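Local coordinates for protein sulfate transporter 4.1, chloroplastic (Arabidopsis thaliana, PDB 7LHV) that cotransports protons and sulfate across a membrane, as a SLC26/SulP-family symporter that may play a role in regulating sulfate assimilation, at residues A[235-240]-A[475-480]. Sequence-based numbering, arbitrary orientation.
With S1P ((2S,3R,4E)-2-amino-3-hydroxyoctadec-4-en-1-yl dihydrogen phosphate), chain C.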
ATOM      1  N   ARG A 235       5.218 -32.933  -8.394  1.00 74.49           N
ATOM      2  CA  ARG A 235       5.240 -32.022  -7.257  1.00 74.49           C
ATOM      3  C   ARG A 235       5.014 -30.601  -7.757  1.00 74.49           C
ATOM      4  O   ARG A 235       5.844 -30.052  -8.487  1.00 74.49           O
ATOM      5  CB  ARG A 235       6.564 -32.158  -6.510  1.00 74.49           C
ATOM      6  CG  ARG A 235       6.647 -31.366  -5.230  1.00 74.49           C
ATOM      7  CD  ARG A 235       7.227 -29.998  -5.503  1.00 74.49           C
ATOM      8  NE  ARG A 235       7.463 -29.249  -4.280  1.00 74.49           N
ATOM      9  CZ  ARG A 235       7.805 -27.970  -4.249  1.00 74.49           C
ATOM     10  NH1 ARG A 235       8.000 -27.279  -5.361  1.00 74.49           N
ATOM     11  NH2 ARG A 235       7.948 -27.369  -3.074  1.00 74.49           N
ATOM     12  N   SER A 236       3.891 -30.005  -7.363  1.00 72.25           N
ATOM     13  CA  SER A 236       3.592 -28.629  -7.731  1.00 72.25           C
ATOM     14  C   SER A 236       2.563 -28.069  -6.761  1.00 72.25           C
ATOM     15  O   SER A 236       1.893 -28.811  -6.041  1.00 72.25           O
ATOM     16  CB  SER A 236       3.087 -28.526  -9.173  1.00 72.25           C
ATOM     17  OG  SER A 236       4.144 -28.739 -10.095  1.00 72.25           O
ATOM     18  N   SER A 237       2.458 -26.743  -6.753  1.00 67.30           N
ATOM     19  CA  SER A 237       1.501 -26.029  -5.922  1.00 67.30           C
ATOM     20  C   SER A 237       0.260 -25.603  -6.694  1.00 67.30           C
ATOM     21  O   SER A 237      -0.545 -24.825  -6.172  1.00 67.30           O
ATOM     22  CB  SER A 237       2.166 -24.808  -5.285  1.00 67.30           C
ATOM     23  OG  SER A 237       1.225 -24.035  -4.568  1.00 67.30           O
ATOM     24  N   LYS A 238       0.092 -26.079  -7.921  1.00 64.00           N
ATOM     25  CA  LYS A 238      -1.055 -25.751  -8.752  1.00 64.00           C
ATOM     26  C   LYS A 238      -1.893 -27.000  -8.992  1.00 64.00           C
ATOM     27  O   LYS A 238      -1.367 -28.113  -9.072  1.00 64.00           O
ATOM     28  CB  LYS A 238      -0.614 -25.153 -10.088  1.00 64.00           C
ATOM     29  CG  LYS A 238       0.428 -24.059  -9.962  1.00 64.00           C
ATOM     30  CD  LYS A 238       0.944 -23.641 -11.326  1.00 64.00           C
ATOM     31  CE  LYS A 238       1.995 -22.554 -11.206  1.00 64.00           C
ATOM     32  NZ  LYS A 238       3.234 -23.067 -10.562  1.00 64.00           N
ATOM     33  N   ILE A 239      -3.208 -26.805  -9.107  1.00 64.32           N
ATOM     34  CA  ILE A 239      -4.121 -27.939  -9.199  1.00 64.32           C
ATOM     35  C   ILE A 239      -3.979 -28.654 -10.536  1.00 64.32           C
ATOM     36  O   ILE A 239      -4.038 -29.888 -10.602  1.00 64.32           O
ATOM     37  CB  ILE A 239      -5.568 -27.477  -8.962  1.00 64.32           C
ATOM     38  CG1 ILE A 239      -5.688 -26.837  -7.584  1.00 64.32           C
ATOM     39  CG2 ILE A 239      -6.530 -28.644  -9.077  1.00 64.32           C
ATOM     40  CD1 ILE A 239      -5.233 -27.722  -6.455  1.00 64.32           C
ATOM     41  N   VAL A 240      -3.816 -27.898 -11.624  1.00 68.61           N
ATOM     42  CA  VAL A 240      -3.810 -28.507 -12.954  1.00 68.61           C
ATOM     43  C   VAL A 240      -2.663 -29.498 -13.132  1.00 68.61           C
ATOM     44  O   VAL A 240      -2.920 -30.628 -13.577  1.00 68.61           O
ATOM     45  CB  VAL A 240      -3.829 -27.414 -14.036  1.00 68.61           C
ATOM     46  CG1 VAL A 240      -3.717 -28.032 -15.414  1.00 68.61           C
ATOM     47  CG2 VAL A 240      -5.096 -26.583 -13.923  1.00 68.61           C
ATOM     48  N   PHE A 475      -2.972 -20.729  -9.872  1.00 53.82           N
ATOM     49  CA  PHE A 475      -1.617 -20.222  -9.963  1.00 53.82           C
ATOM     50  C   PHE A 475      -0.875 -20.558  -8.673  1.00 53.82           C
ATOM     51  O   PHE A 475      -1.381 -21.280  -7.810  1.00 53.82           O
ATOM     52  CB  PHE A 475      -1.645 -18.723 -10.263  1.00 53.82           C
ATOM     53  CG  PHE A 475      -2.411 -18.374 -11.506  1.00 53.82           C
ATOM     54  CD1 PHE A 475      -1.793 -18.395 -12.743  1.00 53.82           C
ATOM     55  CD2 PHE A 475      -3.751 -18.042 -11.439  1.00 53.82           C
ATOM     56  CE1 PHE A 475      -2.500 -18.083 -13.886  1.00 53.82           C
ATOM     57  CE2 PHE A 475      -4.460 -17.730 -12.580  1.00 53.82           C
ATOM     58  CZ  PHE A 475      -3.834 -17.751 -13.803  1.00 53.82           C
ATOM     59  N   GLY A 476       0.333 -20.038  -8.528  1.00 58.37           N
ATOM     60  CA  GLY A 476       1.151 -20.386  -7.386  1.00 58.37           C
ATOM     61  C   GLY A 476       0.632 -19.796  -6.089  1.00 58.37           C
ATOM     62  O   GLY A 476      -0.275 -18.965  -6.050  1.00 58.37           O
ATOM     63  N   ILE A 477       1.222 -20.269  -4.990  1.00 58.68           N
ATOM     64  CA  ILE A 477       0.954 -19.672  -3.686  1.00 58.68           C
ATOM     65  C   ILE A 477       1.435 -18.228  -3.659  1.00 58.68           C
ATOM     66  O   ILE A 477       0.749 -17.337  -3.147  1.00 58.68           O
ATOM     67  CB  ILE A 477       1.613 -20.505  -2.572  1.00 58.68           C
ATOM     68  CG1 ILE A 477       0.776 -21.743  -2.256  1.00 58.68           C
ATOM     69  CG2 ILE A 477       1.808 -19.669  -1.321  1.00 58.68           C
ATOM     70  CD1 ILE A 477       1.552 -22.815  -1.535  1.00 58.68           C
ATOM     71  N   GLU A 478       2.627 -17.978  -4.205  1.00 62.72           N
ATOM     72  CA  GLU A 478       3.189 -16.632  -4.192  1.00 62.72           C
ATOM     73  C   GLU A 478       2.349 -15.667  -5.018  1.00 62.72           C
ATOM     74  O   GLU A 478       2.136 -14.519  -4.617  1.00 62.72           O
ATOM     75  CB  GLU A 478       4.629 -16.671  -4.696  1.00 62.72           C
ATOM     76  CG  GLU A 478       5.532 -17.547  -3.849  1.00 62.72           C
ATOM     77  CD  GLU A 478       6.809 -17.931  -4.562  1.00 62.72           C
ATOM     78  OE1 GLU A 478       6.921 -17.648  -5.772  1.00 62.72           O
ATOM     79  OE2 GLU A 478       7.701 -18.513  -3.910  1.00 62.72           O
ATOM     80  N   ILE A 479       1.864 -16.115  -6.178  1.00 59.57           N
ATOM     81  CA  ILE A 479       1.006 -15.262  -6.997  1.00 59.57           C
ATOM     82  C   ILE A 479      -0.284 -14.938  -6.258  1.00 59.57           C
ATOM     83  O   ILE A 479      -0.752 -13.794  -6.275  1.00 59.57           O
ATOM     84  CB  ILE A 479       0.732 -15.922  -8.359  1.00 59.57           C
ATOM     85  CG1 ILE A 479       2.010 -15.951  -9.198  1.00 59.57           C
ATOM     86  CG2 ILE A 479      -0.367 -15.186  -9.097  1.00 59.57           C
ATOM     87  CD1 ILE A 479       1.919 -16.841 -10.412  1.00 59.57           C
ATOM     88  N   GLY A 480      -0.883 -15.933  -5.602  1.00 53.61           N
ATOM     89  CA  GLY A 480      -2.094 -15.679  -4.838  1.00 53.61           C
ATOM     90  C   GLY A 480      -1.870 -14.718  -3.685  1.00 53.61           C
ATOM     91  O   GLY A 480      -2.698 -13.846  -3.422  1.00 53.61           O
TER
HETATM   92  C1  S1P C1001       6.634 -13.843  -6.735  1.00 66.93           C
HETATM   93  O1  S1P C1001       7.183 -14.946  -7.475  1.00 66.93           O
HETATM   94  C2  S1P C1001       7.630 -13.488  -5.655  1.00 66.93           C
HETATM   95  N2  S1P C1001       8.588 -14.570  -5.393  1.00 66.93           N
HETATM   96  C3  S1P C1001       6.943 -13.001  -4.370  1.00 66.93           C
HETATM   97  O3  S1P C1001       7.615 -11.793  -4.036  1.00 66.93           O
HETATM   98  C4  S1P C1001       7.025 -13.981  -3.240  1.00 66.93           C
HETATM   99  C5  S1P C1001       6.497 -13.824  -2.038  1.00 66.93           C
HETATM  100  C6  S1P C1001       5.695 -12.704  -1.459  1.00 66.93           C
HETATM  101  C7  S1P C1001       6.117 -12.275  -0.051  1.00 66.93           C
HETATM  102  C8  S1P C1001       5.111 -11.367   0.636  1.00 66.93           C
HETATM  103  C9  S1P C1001       5.442 -11.010   2.071  1.00 66.93           C
HETATM  104  C10 S1P C1001       4.356 -10.216   2.777  1.00 66.93           C
HETATM  105  C11 S1P C1001       3.591 -10.976   3.841  1.00 66.93           C
HETATM  106  C12 S1P C1001       2.095 -10.814   3.745  1.00 66.93           C
HETATM  107  C13 S1P C1001       1.293 -11.848   4.484  1.00 66.93           C
HETATM  108  C14 S1P C1001       0.578 -12.814   3.574  1.00 66.93           C
HETATM  109  C15 S1P C1001      -0.882 -13.043   3.889  1.00 66.93           C
HETATM  110  C16 S1P C1001      -1.596 -13.982   2.937  1.00 66.93           C
HETATM  111  C17 S1P C1001      -2.732 -13.395   2.132  1.00 66.93           C
HETATM  112  P22 S1P C1001       6.474 -15.244  -8.849  1.00 66.93           P
HETATM  113  O23 S1P C1001       6.264 -16.758  -8.945  1.00 66.93           O
HETATM  114  O24 S1P C1001       5.142 -14.540  -8.761  1.00 66.93           O
HETATM  115  O25 S1P C1001       7.301 -14.705  -9.942  1.00 66.93           O
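The hydroxyl oxygen of S237 abuts the branch of I477, with OG 3.3 Å from I477 CD1; it is turned anti to its backbone N (chi1 175°), beside the carbonyl carbon. L157, L158 and F212 also touch I477, which packs against helices 153-166 and 206-229. K238 lies alongside the F475-G476 peptide: its CG, anti to the carbonyl carbon (chi1 -48°), is 4.0 Å from F475 C, and its CE is 4.0 Å from G476 N. K238 and G476 each occupy an N-cap position, so the contact joins the starts of helices 239-249 and 477-496. Within its first turn, helix 477-496 meets a bound sphingosine 1-phosphate (S1P). E478 OE1 lies near both phosphate and amine, 3.2 Å from S1P O1, 3.4 Å from S1P O23 and 3.5 Å from S1P N2; I479 CG1 is 3.5 Å from S1P O24. An alanine at E478 would keep CB against the lipid but would probably leave the amine without the protein carboxylate beside it. No hydrogen bond crosses between the two segments, which meet by van der Waals packing; at the lipid, the helix start would probably favour the phosphate, whereas the carboxylate would favour the amine and probably raise its own proton affinity or the phosphate's.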